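Local coordinates for homoserine O-acetyltransferase (Bacillus anthracis str. 'Ames Ancestor', PDB 3I1I), which probably transfers an acetyl group from acetyl-CoA to the hydroxyl of homoserine, an early step of methionine biosynthesis, using an alpha/beta-hydrolase fold, at residues 18-23 against 129-134; 219-224 against 266-271; 315-320 against 344-349. All coordinates share one frame; numbering follows the deposited sequence.

Interaction 1 (18-23 against 129-134); sequences TFENGR and FLDVAR
Asp131, buried on the first turn of helix 129-142, reaches out to the hairpin loop that joins strands 10-18 and 24-34 and seizes its backbone. Its CG stands anti to the carbonyl carbon (chi1 -72°), which aims the carboxylate at the start of the loop. There OD1 takes the amide of Glu20 on its syn lone pair, with N to OD1 2.8 Å and an N-H...O angle of 149°. OD1 also bonds the hydroxyl of Tyr17, and OD2 the amide of Thr128, so a short acid suits this buried place: each oxygen has partners, which would help to stabilise the negative charge. The ring of Phe19 packs close by, its CD1 3.8 Å from OD2 of Asp131, and leans onto Ile25 and Val27 of the second strand.

The loop is a type I turn from Phe19 to Gly22, and Asn21 adds an Asx turn that overlaps its end, OD1 accepting the amide of Arg23. A water is shared by Asp131 OD2, to which it donates, and the amide of Asn21, from which it accepts.

Toward solvent the contact loosens into longer side chains. Glu20, bent at chi2 (-65°), runs past Asp131 in the opposite direction and sets OE2 2.6 Å from Arg134 NE in a salt bridge. The bond is nearly straight and lies close to the guanidinium plane, at its edge, while CD1 of Leu130 lies over one face and Tyr168 holds NH1. Leu130 CD2 meets Glu20 CD at 3.8 Å, the side chains crossing at about a right angle; exposed Glu20 is deposited in two conformers.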
loop_
_atom_site.group_PDB
_atom_site.type_symbol
_atom_site.label_atom_id
_atom_site.label_comp_id
_atom_site.label_asym_id
_atom_site.label_seq_id
_atom_site.Cartn_x
_atom_site.Cartn_y
_atom_site.Cartn_z
ATOM N N THR A 18 -14.348 -13.449 27.763
ATOM C CA THR A 18 -14.852 -14.049 26.539
ATOM C C THR A 18 -15.062 -13.003 25.449
ATOM O O THR A 18 -15.869 -12.082 25.581
ATOM C CB THR A 18 -16.145 -14.828 26.800
ATOM O OG1 THR A 18 -15.864 -15.851 27.771
ATOM C CG2 THR A 18 -16.683 -15.462 25.495
ATOM N N PHE A 19 -14.314 -13.162 24.372
ATOM C CA PHE A 19 -14.370 -12.248 23.232
ATOM C C PHE A 19 -15.683 -12.461 22.460
ATOM O O PHE A 19 -16.344 -13.542 22.556
ATOM C CB PHE A 19 -13.173 -12.490 22.293
ATOM C CG PHE A 19 -11.864 -11.957 22.803
ATOM C CD1 PHE A 19 -11.241 -10.909 22.156
ATOM C CD2 PHE A 19 -11.245 -12.512 23.926
ATOM C CE1 PHE A 19 -10.009 -10.412 22.614
ATOM C CE2 PHE A 19 -10.004 -12.030 24.394
ATOM C CZ PHE A 19 -9.398 -10.965 23.744
ATOM N N GLU A 20 -16.037 -11.456 21.666
ATOM C CA GLU A 20 -17.257 -11.500 20.877
ATOM C C GLU A 20 -17.303 -12.720 19.945
ATOM O O GLU A 20 -18.378 -13.239 19.646
ATOM C CB GLU A 20 -17.416 -10.193 20.096
ATOM C CG GLU A 20 -17.802 -8.991 21.004
ATOM C CD GLU A 20 -19.203 -9.148 21.642
ATOM O OE1 GLU A 20 -20.100 -9.725 20.970
ATOM O OE2 GLU A 20 -19.410 -8.690 22.805
ATOM N N ASN A 21 -16.132 -13.196 19.493
ATOM C CA ASN A 21 -16.088 -14.421 18.674
ATOM C C ASN A 21 -16.061 -15.702 19.489
ATOM O O ASN A 21 -15.927 -16.788 18.937
ATOM C CB ASN A 21 -14.926 -14.418 17.666
ATOM C CG ASN A 21 -13.568 -14.367 18.331
ATOM O OD1 ASN A 21 -13.388 -14.820 19.456
ATOM N ND2 ASN A 21 -12.587 -13.803 17.614
ATOM N N GLY A 22 -16.165 -15.588 20.804
ATOM C CA GLY A 22 -16.326 -16.757 21.628
ATOM C C GLY A 22 -15.059 -17.270 22.228
ATOM O O GLY A 22 -15.121 -18.161 23.050
ATOM N N ARG A 23 -13.902 -16.753 21.845
ATOM C CA ARG A 23 -12.656 -17.210 22.459
ATOM C C ARG A 23 -12.550 -16.684 23.923
ATOM O O ARG A 23 -12.921 -15.534 24.195
ATOM C CB ARG A 23 -11.483 -16.725 21.621
ATOM C CG ARG A 23 -10.118 -17.156 22.116
ATOM C CD ARG A 23 -9.812 -18.584 21.750
ATOM N NE ARG A 23 -8.430 -18.875 22.123
ATOM C CZ ARG A 23 -7.357 -18.544 21.408
ATOM N NH1 ARG A 23 -7.475 -17.932 20.227
ATOM N NH2 ARG A 23 -6.153 -18.832 21.885
ATOM N N PHE A 129 -13.724 -3.420 18.514
ATOM C CA PHE A 129 -13.799 -2.332 19.466
ATOM C C PHE A 129 -14.938 -2.502 20.416
ATOM O O PHE A 129 -14.987 -1.844 21.436
ATOM C CB PHE A 129 -13.799 -0.968 18.757
ATOM C CG PHE A 129 -12.467 -0.675 18.082
ATOM C CD1 PHE A 129 -11.289 -0.615 18.841
ATOM C CD2 PHE A 129 -12.375 -0.533 16.709
ATOM C CE1 PHE A 129 -10.053 -0.409 18.241
ATOM C CE2 PHE A 129 -11.134 -0.326 16.107
ATOM C CZ PHE A 129 -9.968 -0.276 16.882
ATOM N N LEU A 130 -15.843 -3.430 20.121
ATOM C CA LEU A 130 -16.840 -3.818 21.107
ATOM C C LEU A 130 -16.179 -4.630 22.241
ATOM O O LEU A 130 -16.513 -4.422 23.428
ATOM C CB LEU A 130 -17.990 -4.546 20.471
ATOM C CG LEU A 130 -19.055 -5.110 21.409
ATOM C CD1 LEU A 130 -19.530 -4.074 22.417
ATOM C CD2 LEU A 130 -20.221 -5.682 20.531
ATOM N N ASP A 131 -15.216 -5.490 21.902
ATOM C CA ASP A 131 -14.451 -6.207 22.945
ATOM C C ASP A 131 -13.784 -5.242 23.906
ATOM O O ASP A 131 -13.843 -5.449 25.117
ATOM C CB ASP A 131 -13.412 -7.123 22.351
ATOM C CG ASP A 131 -14.029 -8.341 21.690
ATOM O OD1 ASP A 131 -14.811 -9.015 22.380
ATOM O OD2 ASP A 131 -13.750 -8.622 20.496
ATOM N N VAL A 132 -13.230 -4.144 23.376
ATOM C CA VAL A 132 -12.593 -3.152 24.212
ATOM C C VAL A 132 -13.619 -2.447 25.153
ATOM O O VAL A 132 -13.349 -2.248 26.346
ATOM C CB VAL A 132 -11.754 -2.142 23.387
ATOM C CG1 VAL A 132 -11.293 -0.976 24.262
ATOM C CG2 VAL A 132 -10.539 -2.869 22.684
ATOM N N ALA A 133 -14.782 -2.114 24.615
ATOM C CA ALA A 133 -15.855 -1.510 25.370
ATOM C C ALA A 133 -16.332 -2.491 26.486
ATOM O O ALA A 133 -16.580 -2.072 27.613
ATOM C CB ALA A 133 -17.010 -1.124 24.417
ATOM N N ARG A 134 -16.427 -3.785 26.192
ATOM C CA ARG A 134 -16.856 -4.740 27.223
ATOM C C ARG A 134 -15.832 -4.836 28.364
ATOM O O ARG A 134 -16.213 -4.877 29.530
ATOM C CB ARG A 134 -17.126 -6.125 26.651
ATOM C CG ARG A 134 -18.165 -6.134 25.495
ATOM C CD ARG A 134 -19.282 -7.062 25.837
ATOM N NE ARG A 134 -20.281 -7.268 24.773
ATOM C CZ ARG A 134 -21.477 -6.668 24.710
ATOM N NH1 ARG A 134 -21.869 -5.754 25.621
ATOM N NH2 ARG A 134 -22.286 -6.981 23.708
HETATM O O HOH W 1 -13.809 -10.968 19.096
#

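Interaction 2 (219-224 against 266-271); sequences GLQLAN and KLTYRS
Thr268 OG1 has three polar partners: it accepts from Gln221 NE2 across the contact, and its one proton can serve the carbonyl O of Ile264 or of Asn265 in the preceding turn of its own helix, or be shared between them. Its chi1 of 56° places OG1 between the backbone N and the carbonyl carbon. Gln221 suits its task by length: CG is anti to the backbone N and the chain runs extended, so that NE2 comes 2.9 Å from Thr268 OG1. The bond is almost straight (171°), and the hydroxyl lies in the amide plane. The other amide atom, OE1, faces the edge of the Tyr269 ring, 3.7 Å from CD1.

One turn further on, the shorter Asn224, pointing toward the other helix, reaches across. Its ND2 gives a more bent hydrogen bond to Ser271 OG, 2.9 Å away, with the hydroxyl tilted out of the amide plane, and the same nitrogen lies 3.4 Å from Thr268 CB.

The segment axes approach to 9.1 Å, their directions 114° apart, and Gln221 and Asn224 bridge the crossing. On its other flanks helix 217-228 packs through Leu220 and Ala223 on helices 186-202 and 277-289, while Thr268 of helix 259-270 also leans on Phe228.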
loop_
_atom_site.group_PDB
_atom_site.type_symbol
_atom_site.label_atom_id
_atom_site.label_comp_id
_atom_site.label_asym_id
_atom_site.label_seq_id
_atom_site.Cartn_x
_atom_site.Cartn_y
_atom_site.Cartn_z
ATOM N N GLY A 219 7.759 -4.314 5.655
ATOM C CA GLY A 219 6.310 -4.415 5.649
ATOM C C GLY A 219 5.648 -3.414 6.585
ATOM O O GLY A 219 4.643 -2.798 6.230
ATOM N N LEU A 220 6.226 -3.225 7.766
ATOM C CA LEU A 220 5.600 -2.370 8.766
ATOM C C LEU A 220 5.683 -0.908 8.357
ATOM O O LEU A 220 4.707 -0.161 8.504
ATOM C CB LEU A 220 6.266 -2.606 10.112
ATOM C CG LEU A 220 5.635 -2.184 11.421
ATOM C CD1 LEU A 220 4.125 -2.584 11.544
ATOM C CD2 LEU A 220 6.502 -2.785 12.569
ATOM N N GLN A 221 6.832 -0.497 7.824
ATOM C CA GLN A 221 6.977 0.866 7.362
ATOM C C GLN A 221 5.987 1.182 6.239
ATOM O O GLN A 221 5.430 2.262 6.170
ATOM C CB GLN A 221 8.409 1.171 6.881
ATOM C CG GLN A 221 8.528 2.579 6.193
ATOM C CD GLN A 221 9.941 3.116 6.124
ATOM O OE1 GLN A 221 10.902 2.352 6.042
ATOM N NE2 GLN A 221 10.079 4.453 6.139
ATOM N N LEU A 222 5.799 0.236 5.347
ATOM C CA LEU A 222 4.825 0.388 4.266
ATOM C C LEU A 222 3.406 0.526 4.841
ATOM O O LEU A 222 2.662 1.438 4.481
ATOM C CB LEU A 222 4.972 -0.801 3.311
ATOM C CG LEU A 222 4.268 -0.795 1.973
ATOM C CD1 LEU A 222 4.301 0.577 1.284
ATOM C CD2 LEU A 222 4.938 -1.888 1.108
ATOM N N ALA A 223 3.056 -0.341 5.787
ATOM C CA ALA A 223 1.776 -0.230 6.495
ATOM C C ALA A 223 1.614 1.150 7.125
ATOM O O ALA A 223 0.578 1.765 7.009
ATOM C CB ALA A 223 1.606 -1.368 7.560
ATOM N N ASN A 224 2.663 1.644 7.762
ATOM C CA ASN A 224 2.630 2.924 8.461
ATOM C C ASN A 224 2.558 4.095 7.486
ATOM O O ASN A 224 1.856 5.073 7.724
ATOM C CB ASN A 224 3.881 3.065 9.315
ATOM C CG ASN A 224 3.843 4.307 10.213
ATOM O OD1 ASN A 224 2.968 4.446 11.055
ATOM N ND2 ASN A 224 4.801 5.191 10.038
ATOM N N LYS A 266 11.847 8.929 6.472
ATOM C CA LYS A 266 12.439 9.182 7.774
ATOM C C LYS A 266 11.367 9.237 8.866
ATOM O O LYS A 266 11.513 8.577 9.897
ATOM C CB LYS A 266 13.244 10.474 7.756
ATOM C CG LYS A 266 14.249 10.582 8.863
ATOM C CD LYS A 266 15.383 11.610 8.493
ATOM C CE LYS A 266 15.398 12.883 9.385
ATOM N NZ LYS A 266 16.562 12.893 10.390
ATOM N N LEU A 267 10.302 10.003 8.627
ATOM C CA LEU A 267 9.229 10.128 9.610
ATOM C C LEU A 267 8.570 8.777 9.874
ATOM O O LEU A 267 8.298 8.436 10.996
ATOM C CB LEU A 267 8.134 11.089 9.132
ATOM C CG LEU A 267 8.510 12.559 9.001
ATOM C CD1 LEU A 267 7.413 13.353 8.242
ATOM C CD2 LEU A 267 8.780 13.139 10.397
ATOM N N THR A 268 8.312 8.013 8.826
ATOM C CA THR A 268 7.524 6.836 8.986
ATOM C C THR A 268 8.349 5.707 9.567
ATOM O O THR A 268 7.798 4.820 10.226
ATOM C CB THR A 268 6.839 6.401 7.670
ATOM O OG1 THR A 268 7.813 6.219 6.632
ATOM C CG2 THR A 268 5.850 7.423 7.258
ATOM N N TYR A 269 9.658 5.737 9.352
ATOM C CA TYR A 269 10.516 4.787 10.002
ATOM C C TYR A 269 10.576 5.053 11.496
ATOM O O TYR A 269 10.471 4.108 12.285
ATOM C CB TYR A 269 11.915 4.844 9.473
ATOM C CG TYR A 269 12.755 3.693 9.955
ATOM C CD1 TYR A 269 12.658 2.453 9.339
ATOM C CD2 TYR A 269 13.637 3.831 11.033
ATOM C CE1 TYR A 269 13.432 1.379 9.755
ATOM C CE2 TYR A 269 14.429 2.753 11.460
ATOM C CZ TYR A 269 14.315 1.529 10.807
ATOM O OH TYR A 269 15.050 0.425 11.182
ATOM N N ARG A 270 10.750 6.321 11.867
ATOM C CA ARG A 270 10.844 6.715 13.268
ATOM C C ARG A 270 9.620 6.277 14.047
ATOM O O ARG A 270 9.733 5.779 15.157
ATOM C CB ARG A 270 10.987 8.235 13.422
ATOM C CG ARG A 270 11.793 8.639 14.643
ATOM C CD ARG A 270 13.272 8.917 14.263
ATOM N NE ARG A 270 13.423 10.240 13.651
ATOM C CZ ARG A 270 14.478 10.639 12.950
ATOM N NH1 ARG A 270 15.497 9.817 12.752
ATOM N NH2 ARG A 270 14.493 11.861 12.436
ATOM N N SER A 271 8.438 6.444 13.464
ATOM C CA SER A 271 7.244 6.121 14.236
ATOM C C SER A 271 6.922 4.636 14.337
ATOM O O SER A 271 6.016 4.289 15.013
ATOM C CB SER A 271 6.021 6.912 13.743
ATOM O OG SER A 271 5.558 6.398 12.520
#

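Interaction 3 (315-320 against 344-349); sequences CKQDLL and EIESIN
Gln317, third residue of a type I turn from Cys315 to Asp318, reaches across to the loop that follows strand 340-342. Its CB lies 3.5 Å from the carbonyl O of Ser347, and CG passes the same oxygen. A bend at chi2 (76°) then turns the amide along the backbone of Glu346 and Ser347, its CD still 3.9 Å from Ser347 O. At the tip, OE1 accepts the amide of Ser347 at 2.9 Å, with the donor above the carbonyl plane, while NE2 gives a weak hydrogen bond to Glu346 OE1. An amide suits this place because it can accept from Ser347 and donate to the residue before it.

Beside it the backbones form a single bridge: Lys316 N donates to Ile345 O at 2.9 Å, nearly along the C=O axis, and Cys315 CA brings a CA-H...O contact to the same oxygen. Small, apolar Cys315 also lays CB against Ile345 CG1, 3.9 Å away. Glu344 rests OE2 against Lys316 CB, but its carboxylate is bonded to Ser323 and Tyr327.

Asp318, next in the turn, bonds His351 and probably completes a Ser-His-Asp triad with Ser155. The two loops extend from neighbouring parallel strands 309-313 and 340-342, with Ala353 of helix 353-356 packed against Cys315, Ile345 and Ser347.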
loop_
_atom_site.group_PDB
_atom_site.type_symbol
_atom_site.label_atom_id
_atom_site.label_comp_id
_atom_site.label_asym_id
_atom_site.label_seq_id
_atom_site.Cartn_x
_atom_site.Cartn_y
_atom_site.Cartn_z
ATOM N N CYS A 315 -13.978 16.212 10.616
ATOM C CA CYS A 315 -13.247 17.189 9.904
ATOM C C CYS A 315 -13.544 17.019 8.439
ATOM O O CYS A 315 -13.331 15.943 7.864
ATOM C CB CYS A 315 -11.739 17.001 10.120
ATOM S SG CYS A 315 -10.827 18.369 9.289
ATOM N N LYS A 316 -13.985 18.105 7.824
ATOM C CA LYS A 316 -14.349 18.133 6.415
ATOM C C LYS A 316 -13.260 17.668 5.436
ATOM O O LYS A 316 -13.567 17.151 4.367
ATOM C CB LYS A 316 -14.720 19.548 6.067
ATOM C CG LYS A 316 -15.178 19.750 4.624
ATOM C CD LYS A 316 -15.725 21.165 4.498
ATOM C CE LYS A 316 -16.873 21.240 3.509
ATOM N NZ LYS A 316 -16.300 21.226 2.162
ATOM N N GLN A 317 -11.998 17.865 5.806
ATOM C CA GLN A 317 -10.880 17.429 4.998
ATOM C C GLN A 317 -10.352 16.043 5.377
ATOM O O GLN A 317 -9.291 15.629 4.902
ATOM C CB GLN A 317 -9.753 18.448 5.125
ATOM C CG GLN A 317 -9.998 19.738 4.377
ATOM C CD GLN A 317 -10.970 20.672 5.047
ATOM O OE1 GLN A 317 -11.051 20.785 6.290
ATOM N NE2 GLN A 317 -11.745 21.344 4.233
ATOM N N ASP A 318 -11.065 15.327 6.239
ATOM C CA ASP A 318 -10.620 13.978 6.663
ATOM C C ASP A 318 -10.817 13.017 5.523
ATOM O O ASP A 318 -11.966 12.810 5.095
ATOM C CB ASP A 318 -11.465 13.509 7.847
ATOM C CG ASP A 318 -10.874 12.349 8.572
ATOM O OD1 ASP A 318 -10.163 11.489 7.973
ATOM O OD2 ASP A 318 -11.166 12.306 9.772
ATOM N N LEU A 319 -9.709 12.452 5.034
ATOM C CA LEU A 319 -9.729 11.444 3.999
ATOM C C LEU A 319 -9.961 10.037 4.532
ATOM O O LEU A 319 -10.307 9.104 3.749
ATOM C CB LEU A 319 -8.424 11.436 3.229
ATOM C CG LEU A 319 -8.019 12.694 2.449
ATOM C CD1 LEU A 319 -6.503 12.602 2.130
ATOM C CD2 LEU A 319 -8.839 12.918 1.168
ATOM N N LEU A 320 -9.721 9.829 5.826
ATOM C CA LEU A 320 -9.866 8.481 6.420
ATOM C C LEU A 320 -11.289 8.271 6.848
ATOM O O LEU A 320 -11.809 7.175 6.731
ATOM C CB LEU A 320 -8.959 8.275 7.636
ATOM C CG LEU A 320 -7.486 8.083 7.316
ATOM C CD1 LEU A 320 -6.685 8.348 8.601
ATOM C CD2 LEU A 320 -7.218 6.672 6.741
ATOM N N GLU A 344 -18.849 20.240 12.615
ATOM C CA GLU A 344 -17.803 19.973 11.623
ATOM C C GLU A 344 -16.703 21.011 11.668
ATOM O O GLU A 344 -16.953 22.194 11.572
ATOM C CB GLU A 344 -18.387 19.922 10.211
ATOM C CG GLU A 344 -17.348 19.491 9.192
ATOM C CD GLU A 344 -17.958 18.992 7.892
ATOM O OE1 GLU A 344 -18.896 19.630 7.397
ATOM O OE2 GLU A 344 -17.503 17.970 7.347
ATOM N N ILE A 345 -15.477 20.554 11.807
ATOM C CA ILE A 345 -14.331 21.437 11.732
ATOM C C ILE A 345 -13.630 21.344 10.376
ATOM O O ILE A 345 -13.832 20.395 9.601
ATOM C CB ILE A 345 -13.308 21.130 12.860
ATOM C CG1 ILE A 345 -12.679 19.738 12.698
ATOM C CG2 ILE A 345 -13.974 21.329 14.281
ATOM C CD1 ILE A 345 -11.728 19.388 13.853
ATOM N N GLU A 346 -12.785 22.337 10.130
ATOM C CA GLU A 346 -11.987 22.441 8.903
ATOM C C GLU A 346 -10.541 22.712 9.221
ATOM O O GLU A 346 -10.226 23.545 10.036
ATOM C CB GLU A 346 -12.505 23.565 8.031
ATOM C CG GLU A 346 -14.003 23.447 7.784
ATOM C CD GLU A 346 -14.462 24.016 6.453
ATOM O OE1 GLU A 346 -13.774 23.856 5.396
ATOM O OE2 GLU A 346 -15.561 24.607 6.470
ATOM N N SER A 347 -9.650 22.013 8.549
ATOM C CA SER A 347 -8.254 22.183 8.804
ATOM C C SER A 347 -7.425 21.506 7.737
ATOM O O SER A 347 -7.784 20.446 7.246
ATOM C CB SER A 347 -7.911 21.589 10.176
ATOM O OG SER A 347 -6.532 21.419 10.287
ATOM N N ILE A 348 -6.290 22.119 7.430
ATOM C CA ILE A 348 -5.333 21.546 6.514
ATOM C C ILE A 348 -4.806 20.264 7.096
ATOM O O ILE A 348 -4.304 19.412 6.365
ATOM C CB ILE A 348 -4.153 22.535 6.217
ATOM C CG1 ILE A 348 -3.311 22.002 5.041
ATOM C CG2 ILE A 348 -3.297 22.807 7.483
ATOM C CD1 ILE A 348 -2.388 23.004 4.460
ATOM N N ASN A 349 -4.936 20.095 8.409
ATOM C CA ASN A 349 -4.531 18.839 9.063
ATOM C C ASN A 349 -5.402 17.613 8.865
ATOM O O ASN A 349 -5.038 16.515 9.318
ATOM C CB ASN A 349 -4.355 19.060 10.544
ATOM C CG ASN A 349 -3.117 19.839 10.855
ATOM O OD1 ASN A 349 -2.091 19.670 10.189
ATOM N ND2 ASN A 349 -3.196 20.719 11.845
#

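Overall arrangement
The three contacts follow one another along the chain without overlap and stay well apart, their centres 23 to 31 Å from each other. Interactions 1 and 3 lie at the borders of the same mixed eight-stranded sheet: one ties the hairpin loop at its 10-18 edge to helix 129-142, the other joins loops beyond strands 309-313 and 340-342 toward the far edge, on opposite sides of the chain's centre. Interaction 2 lies away from the sheet, among helices inserted between strands 174-178 and 309-313, its nearest atoms about 9 Å from interaction 3. Of the three, 315-320 against 344-349 is the one that carries a residue of the probable triad, Asp318, and so is probably part of the active site.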